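Side-chain contact in phosphinothricin N-acetyltransferase (Brucella ovis, PDB 5DWM), which probably transfers an acyl group from acetyl-CoA, which it binds, to an acceptor, acting as a GNAT-fold N-acetyltransferase: residues A115-S118 with A119-F122. Residues are numbered along the deposited sequence; the frame is centred on the assembly and turned at random. Where two conformers were deposited one is given.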
loop_
_atom_site.group_PDB
_atom_site.type_symbol
_atom_site.label_atom_id
_atom_site.label_comp_id
_atom_site.label_asym_id
_atom_site.label_seq_id
_atom_site.Cartn_x
_atom_site.Cartn_y
_atom_site.Cartn_z
ATOM N N ALA A 115 6.502 -20.150 -6.413
ATOM C CA ALA A 115 5.847 -21.269 -7.089
ATOM C C ALA A 115 4.362 -21.349 -6.740
ATOM O O ALA A 115 3.522 -21.539 -7.624
ATOM C CB ALA A 115 6.556 -22.592 -6.769
ATOM N N ARG A 116 4.017 -21.200 -5.456
ATOM C CA ARG A 116 2.618 -21.317 -5.059
ATOM C C ARG A 116 1.790 -20.154 -5.598
ATOM O O ARG A 116 0.662 -20.355 -6.067
ATOM C CB ARG A 116 2.516 -21.420 -3.536
ATOM C CG ARG A 116 3.135 -22.693 -2.945
ATOM C CD ARG A 116 2.259 -23.908 -3.205
ATOM N NE ARG A 116 0.940 -23.762 -2.597
ATOM C CZ ARG A 116 0.645 -24.108 -1.348
ATOM N NH1 ARG A 116 1.577 -24.637 -0.567
ATOM N NH2 ARG A 116 -0.584 -23.935 -0.884
ATOM N N ILE A 117 2.329 -18.933 -5.542
ATOM C CA ILE A 117 1.611 -17.765 -6.047
ATOM C C ILE A 117 1.440 -17.838 -7.558
ATOM O O ILE A 117 0.392 -17.453 -8.102
ATOM C CB ILE A 117 2.338 -16.483 -5.602
ATOM C CG1 ILE A 117 2.051 -16.234 -4.126
ATOM C CG2 ILE A 117 1.898 -15.284 -6.451
ATOM C CD1 ILE A 117 0.567 -16.038 -3.844
ATOM N N SER A 118 2.471 -18.318 -8.263
ATOM C CA SER A 118 2.359 -18.493 -9.704
ATOM C C SER A 118 1.267 -19.499 -10.041
ATOM O O SER A 118 0.469 -19.277 -10.963
ATOM C CB SER A 118 3.707 -18.933 -10.274
ATOM O OG SER A 118 3.693 -18.968 -11.689
ATOM N N ALA A 119 1.204 -20.603 -9.289
ATOM C CA ALA A 119 0.203 -21.626 -9.572
ATOM C C ALA A 119 -1.212 -21.099 -9.374
ATOM O O ALA A 119 -2.153 -21.610 -9.992
ATOM C CB ALA A 119 0.457 -22.873 -8.722
ATOM N N LEU A 120 -1.382 -20.076 -8.536
ATOM C CA LEU A 120 -2.691 -19.478 -8.309
ATOM C C LEU A 120 -3.097 -18.481 -9.392
ATOM O O LEU A 120 -4.254 -18.043 -9.401
ATOM C CB LEU A 120 -2.742 -18.825 -6.921
ATOM C CG LEU A 120 -2.721 -19.780 -5.724
ATOM C CD1 LEU A 120 -2.533 -19.031 -4.410
ATOM C CD2 LEU A 120 -3.981 -20.645 -5.670
ATOM N N GLY A 121 -2.195 -18.120 -10.302
ATOM C CA GLY A 121 -2.545 -17.285 -11.434
ATOM C C GLY A 121 -2.247 -15.808 -11.288
ATOM O O GLY A 121 -2.680 -15.017 -12.139
ATOM N N PHE A 122 -1.525 -15.413 -10.244
ATOM C CA PHE A 122 -1.129 -14.025 -10.099
ATOM C C PHE A 122 -0.153 -13.622 -11.202
ATOM O O PHE A 122 0.543 -14.451 -11.796
ATOM C CB PHE A 122 -0.522 -13.777 -8.716
ATOM C CG PHE A 122 -1.540 -13.741 -7.617
ATOM C CD1 PHE A 122 -2.155 -12.547 -7.271
ATOM C CD2 PHE A 122 -1.909 -14.896 -6.952
ATOM C CE1 PHE A 122 -3.113 -12.510 -6.272
ATOM C CE2 PHE A 122 -2.855 -14.863 -5.951
ATOM C CZ PHE A 122 -3.465 -13.676 -5.615
#
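S118 O is gripped by two N-H donors: G121 N, 3.0 Å away, and the side-chain amide ND2 of N174, which also bonds F122 O and so spans the turn. This is a Schellman motif ending helix 105-119 of the GNAT domain: at G121 the backbone abandons the helical course, its phi swinging to +98°, while its N-H still points back to the final helical turn. G121 N reaches S118 O from well above its carbonyl plane, 61° out, hence not along a lone pair. Upstream the helical pattern still holds, with A119 N to A115 O at 3.0 Å. L120 N divides its proton between R116 O and I117 O, both bonds weak at 3.2 Å.

Beyond the glycine the chain turns back and F122 packs against I117 through CB and the CD2 side of its ring. CG1 of I117 sits beside the backbone N (chi1 -76°), which leaves CG2 anti to it and 3.6 Å from F122 CB; the two side chains cross obliquely. P61, L173 and A77 also touch I117, while Y79 and P185 touch F122, so the helix end is packed towards strand 70-79 and neighbouring loops. The ring of F122 meets I117 O with its edge, CD2 lying 3.6 Å from that oxygen.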